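Putative 4-Hydroxy-2-oxoglutarate aldolase / 2-dehydro-3-deoxyphosphogluconate aldolase (Yersinia enterocolitica, PDB 3LM7) is a putative aldolase of the KDGP aldolase family with a TIM-barrel fold. Local coordinates at residues W189-G194 and I217-S222; S121-V126 and I173-F178. All blocks are in the same frame, centred on the assembly; numbering follows the deposited sequence.

Interaction 1 of 2, residues W189-G194 and I217-S222; sequences WLEPTG and IPHIYS
The imidazole of H219 carries T193 OG1 over one face, 3.2 Å above the ring plane and shifted toward the rim. Its two nitrogens are gripped at the edge, by the carboxylate of E191 and the hydroxyl of Y221. The setting is the inside of a TIM-barrel fold. Residues 190-193 and 217-221 run parallel, 5° apart. The latter also touch strand 17-20 (I217 and H219 on N18, Y221 on L20), so they probably take the place of the eighth strand and close the barrel.

H219 CG and E191 CG each lie anti to their carbonyl carbon, beside the backbone N. H219 NE2 donates to E191 OE1 at 2.8 Å. The bond is nearly straight (168°), lies in the ring plane and uses the anti lone pair of OE1. Carboxylate and ring are nearly coplanar, 25° apart. ND1 meets Y221 OH at 2.5 Å; either could be the donor. With both nitrogens held, the ring's rotation is fixed. E191 OE1 also binds N117 and H94, and OE2 binds S161 OG, which would be expected to favour the charged carboxylate.

I217 lies beside the E191 chain, CD1 against OE2. Two backbone bonds follow a parallel, strand-like pattern, although 217-222 is not a regular strand: I217 N to L190 O at 2.9 Å and H219 N to P192 O at 3.0 Å. I217 O is buried without a hydrogen-bond partner; E191 CA approaches it at 3.1 Å in a CA-H...O contact. One water accepts from G194 N and donates to H219 O, each at 2.7 Å.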
# COMPACT_ATOMS: atom_id res chain seq x y z
N TRP A 189 -2.50 -4.46 -7.24
CA TRP A 189 -3.16 -5.38 -6.30
C TRP A 189 -3.42 -6.71 -6.94
O TRP A 189 -3.37 -6.85 -8.17
CB TRP A 189 -4.46 -4.73 -5.79
CG TRP A 189 -4.19 -3.34 -5.20
CD1 TRP A 189 -2.97 -2.82 -4.72
CD2 TRP A 189 -5.16 -2.31 -5.00
NE1 TRP A 189 -3.15 -1.53 -4.30
CE2 TRP A 189 -4.48 -1.19 -4.44
CE3 TRP A 189 -6.56 -2.24 -5.22
CZ2 TRP A 189 -5.15 0.02 -4.11
CZ3 TRP A 189 -7.24 -0.98 -4.93
CH2 TRP A 189 -6.50 0.11 -4.37
N LEU A 190 -3.72 -7.72 -6.11
CA LEU A 190 -3.77 -9.08 -6.63
C LEU A 190 -4.91 -9.89 -6.03
O LEU A 190 -5.13 -9.86 -4.79
CB LEU A 190 -2.43 -9.77 -6.29
CG LEU A 190 -2.17 -11.22 -6.81
CD1 LEU A 190 -2.44 -11.36 -8.32
CD2 LEU A 190 -0.67 -11.60 -6.51
N GLU A 191 -5.61 -10.66 -6.89
CA GLU A 191 -6.75 -11.45 -6.45
C GLU A 191 -6.55 -12.89 -6.90
O GLU A 191 -6.99 -13.28 -8.01
CB GLU A 191 -8.06 -10.86 -7.04
CG GLU A 191 -8.14 -9.32 -6.86
CD GLU A 191 -9.53 -8.77 -7.06
OE1 GLU A 191 -10.49 -9.58 -7.12
OE2 GLU A 191 -9.67 -7.54 -7.03
N PRO A 192 -5.84 -13.70 -6.09
CA PRO A 192 -5.67 -15.11 -6.49
C PRO A 192 -7.00 -15.85 -6.48
O PRO A 192 -7.81 -15.67 -5.54
CB PRO A 192 -4.73 -15.69 -5.42
CG PRO A 192 -4.91 -14.78 -4.24
CD PRO A 192 -5.22 -13.41 -4.77
N THR A 193 -7.26 -16.65 -7.51
CA THR A 193 -8.61 -17.25 -7.64
C THR A 193 -8.43 -18.61 -8.31
O THR A 193 -7.71 -18.73 -9.34
CB THR A 193 -9.54 -16.45 -8.59
OG1 THR A 193 -9.64 -15.07 -8.20
CG2 THR A 193 -10.96 -17.00 -8.63
N GLY A 194 -9.15 -19.62 -7.77
CA GLY A 194 -9.25 -20.92 -8.41
C GLY A 194 -8.59 -22.00 -7.59
O GLY A 194 -7.37 -22.04 -7.48
N ILE A 217 -6.90 -9.75 -2.46
CA ILE A 217 -8.33 -10.09 -2.36
C ILE A 217 -8.44 -11.54 -2.84
O ILE A 217 -8.61 -11.81 -4.02
CB ILE A 217 -9.27 -9.13 -3.19
CG1 ILE A 217 -9.13 -7.68 -2.68
CG2 ILE A 217 -10.80 -9.62 -3.09
CD1 ILE A 217 -9.88 -6.59 -3.60
N PRO A 218 -8.26 -12.51 -1.92
CA PRO A 218 -8.31 -13.91 -2.38
C PRO A 218 -9.76 -14.31 -2.58
O PRO A 218 -10.62 -13.85 -1.82
CB PRO A 218 -7.71 -14.69 -1.21
CG PRO A 218 -7.96 -13.87 -0.01
CD PRO A 218 -7.83 -12.39 -0.51
N HIS A 219 -10.03 -15.18 -3.56
CA HIS A 219 -11.38 -15.63 -3.81
C HIS A 219 -11.50 -17.06 -3.35
O HIS A 219 -10.63 -17.84 -3.69
CB HIS A 219 -11.69 -15.55 -5.31
CG HIS A 219 -11.77 -14.15 -5.82
ND1 HIS A 219 -12.87 -13.68 -6.48
CD2 HIS A 219 -10.89 -13.12 -5.74
CE1 HIS A 219 -12.67 -12.41 -6.82
NE2 HIS A 219 -11.47 -12.05 -6.40
N ILE A 220 -12.56 -17.38 -2.60
CA ILE A 220 -12.74 -18.75 -2.08
C ILE A 220 -14.18 -19.18 -2.33
O ILE A 220 -15.10 -18.62 -1.79
CB ILE A 220 -12.41 -18.87 -0.56
CG1 ILE A 220 -11.15 -18.06 -0.17
CG2 ILE A 220 -12.26 -20.37 -0.21
CD1 ILE A 220 -11.43 -16.55 0.11
N TYR A 221 -14.35 -20.16 -3.20
CA TYR A 221 -15.64 -20.46 -3.78
C TYR A 221 -16.02 -21.90 -3.38
O TYR A 221 -16.24 -22.15 -2.21
CB TYR A 221 -15.59 -20.30 -5.30
CG TYR A 221 -15.38 -18.87 -5.79
CD1 TYR A 221 -15.76 -17.76 -5.03
CD2 TYR A 221 -14.85 -18.63 -7.03
CE1 TYR A 221 -15.55 -16.41 -5.49
CE2 TYR A 221 -14.69 -17.31 -7.53
CZ TYR A 221 -15.05 -16.22 -6.75
OH TYR A 221 -14.91 -14.95 -7.28
N SER A 222 -16.04 -22.86 -4.31
CA SER A 222 -16.78 -24.10 -4.03
C SER A 222 -16.23 -24.89 -2.82
O SER A 222 -16.98 -25.65 -2.23
CB SER A 222 -16.83 -25.00 -5.28
OG SER A 222 -15.52 -25.42 -5.59
O HOH W 1 -10.44 -19.97 -5.38

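Interaction 2 of 2, residues S121-V126 and I173-F178; sequences SPTGKV and IDEYRF
Residues 121-126 form a loop that curls past the first turns of helix 173-185, coming closest in backbone at V126 and E175, whose CA atoms are 4.6 Å apart. The loop follows strand 115-120 of the barrel-like sheet, so the contact joins this strand's exit to a helix on the outside of the fold.

E175 and V126 carry most of it, E175 by polar bonds and V126 by its methyls. E175 CG is anti to the carbonyl carbon (chi1 -68°), and the chain beyond is extended (chi2 172°). This sends the carboxylate into the bend of the loop. OE1 accepts from T123 N at 2.8 Å on its syn lone pair, with a fairly straight bond of 158°. OE2 takes a weak bond from G124 N at 3.0 Å. P122 touches the same group with CB, 3.6 Å from E175 OE1.

The bend is held from within as well. T123 OG1 accepts from K125 N at 3.0 Å, an ST turn, and also bonds to Y128 O. K125 NZ folds back to T123 O.

V126 covers the helix surface with its two methyl branches. CG2 meets D174 CB at 3.7 Å and the stem of E175. CG1 touches F178 CD1 at 3.6 Å, obliquely to the ring. On the helix, D174 OD1 forms a salt bridge with R177 NH1 at 3.0 Å.

The chemistry implies that the acid of E175 binds the loop through main-chain N-H groups. The T123 amide makes the good bond and the G124 amide a weak one; together they may help to stabilise the negative charge.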
# COMPACT_ATOMS: atom_id res chain seq x y z
N SER A 121 -4.36 -14.96 -17.09
CA SER A 121 -4.32 -16.39 -16.79
C SER A 121 -2.91 -16.96 -16.91
O SER A 121 -2.10 -16.51 -17.72
CB SER A 121 -5.31 -17.14 -17.74
OG SER A 121 -6.64 -16.59 -17.60
N PRO A 122 -2.60 -18.02 -16.12
CA PRO A 122 -1.39 -18.81 -16.22
C PRO A 122 -1.16 -19.33 -17.66
O PRO A 122 -2.11 -19.54 -18.40
CB PRO A 122 -1.68 -20.02 -15.29
CG PRO A 122 -2.59 -19.54 -14.31
CD PRO A 122 -3.49 -18.53 -15.05
N THR A 123 0.09 -19.48 -18.02
CA THR A 123 0.47 -19.96 -19.34
C THR A 123 1.37 -21.18 -19.24
O THR A 123 1.72 -21.73 -20.26
CB THR A 123 1.30 -18.89 -20.08
OG1 THR A 123 2.43 -18.54 -19.31
CG2 THR A 123 0.47 -17.62 -20.41
N GLY A 124 1.80 -21.53 -18.03
CA GLY A 124 2.85 -22.51 -17.87
C GLY A 124 4.25 -21.89 -17.91
O GLY A 124 5.24 -22.59 -17.66
N LYS A 125 4.37 -20.59 -18.21
CA LYS A 125 5.69 -19.98 -18.37
C LYS A 125 5.81 -18.83 -17.40
O LYS A 125 5.16 -17.80 -17.58
CB LYS A 125 5.90 -19.45 -19.81
CG LYS A 125 5.59 -20.58 -20.84
CD LYS A 125 5.17 -20.20 -22.27
CE LYS A 125 4.72 -21.53 -22.86
NZ LYS A 125 4.40 -22.50 -21.58
N VAL A 126 6.62 -19.00 -16.37
CA VAL A 126 6.84 -17.93 -15.43
C VAL A 126 7.24 -16.62 -16.14
O VAL A 126 8.14 -16.59 -17.03
CB VAL A 126 7.93 -18.37 -14.40
CG1 VAL A 126 8.28 -17.18 -13.50
CG2 VAL A 126 7.42 -19.58 -13.54
N ILE A 173 2.20 -22.31 -8.72
CA ILE A 173 2.83 -21.52 -7.65
C ILE A 173 3.98 -20.64 -8.11
O ILE A 173 4.09 -19.46 -7.74
CB ILE A 173 3.24 -22.46 -6.43
CG1 ILE A 173 3.29 -21.65 -5.17
CG2 ILE A 173 4.40 -23.38 -6.74
CD1 ILE A 173 1.78 -21.35 -4.77
N ASP A 174 4.85 -21.20 -8.94
CA ASP A 174 5.96 -20.40 -9.45
C ASP A 174 5.46 -19.23 -10.30
O ASP A 174 6.03 -18.10 -10.21
CB ASP A 174 6.91 -21.26 -10.26
CG ASP A 174 7.66 -22.23 -9.38
OD1 ASP A 174 7.75 -21.95 -8.15
OD2 ASP A 174 8.13 -23.22 -9.93
N GLU A 175 4.43 -19.47 -11.14
CA GLU A 175 3.86 -18.32 -11.90
C GLU A 175 3.21 -17.26 -11.01
O GLU A 175 3.36 -16.06 -11.24
CB GLU A 175 2.84 -18.76 -12.95
CG GLU A 175 3.50 -19.55 -14.13
CD GLU A 175 2.44 -20.13 -15.04
OE1 GLU A 175 1.83 -19.34 -15.78
OE2 GLU A 175 2.18 -21.35 -15.01
N TYR A 176 2.47 -17.74 -10.01
CA TYR A 176 1.76 -16.88 -9.07
C TYR A 176 2.77 -16.02 -8.32
O TYR A 176 2.55 -14.80 -8.16
CB TYR A 176 0.88 -17.72 -8.14
CG TYR A 176 0.28 -16.98 -6.97
CD1 TYR A 176 -0.62 -15.91 -7.17
CD2 TYR A 176 0.57 -17.38 -5.68
CE1 TYR A 176 -1.18 -15.23 -6.11
CE2 TYR A 176 -0.03 -16.71 -4.53
CZ TYR A 176 -0.87 -15.63 -4.77
OH TYR A 176 -1.46 -14.95 -3.74
N ARG A 177 3.87 -16.63 -7.90
CA ARG A 177 4.81 -15.92 -7.07
C ARG A 177 5.40 -14.75 -7.88
O ARG A 177 5.61 -13.64 -7.37
CB ARG A 177 5.93 -16.88 -6.59
CG ARG A 177 6.89 -16.14 -5.58
CD ARG A 177 8.01 -17.06 -5.01
NE ARG A 177 7.52 -18.43 -4.72
CZ ARG A 177 7.69 -19.50 -5.52
NH1 ARG A 177 8.37 -19.43 -6.72
NH2 ARG A 177 7.18 -20.65 -5.12
N PHE A 178 5.71 -15.04 -9.13
CA PHE A 178 6.25 -14.04 -10.03
C PHE A 178 5.26 -12.89 -10.16
O PHE A 178 5.68 -11.73 -10.14
CB PHE A 178 6.56 -14.65 -11.41
CG PHE A 178 7.33 -13.70 -12.31
CD1 PHE A 178 8.70 -13.80 -12.45
CD2 PHE A 178 6.65 -12.70 -13.03
CE1 PHE A 178 9.40 -12.88 -13.30
CE2 PHE A 178 7.35 -11.81 -13.89
CZ PHE A 178 8.71 -11.90 -14.03

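How the interactions relate
The two contacts lie in series along the chain: interaction 2 closes at F178 before interaction 1 opens at W189. Their centres are about 15 Å apart. Interaction 1 is buried, about 6 Å from the centre of the chain, whereas interaction 2 is at the surface, about 18 Å out. Helix 173-185 leads directly into strand 189-192, linking them in sequence. They also touch in space through Y176, whose OH lies 3.5 Å from P192 CG and whose CE1 lies 3.7 Å from L190 CD2. One side of the helix meets the loop after strand 115-120. Y176, on another side, packs on outward-facing side chains of strand 189-192, joining the helical layer to the barrel wall.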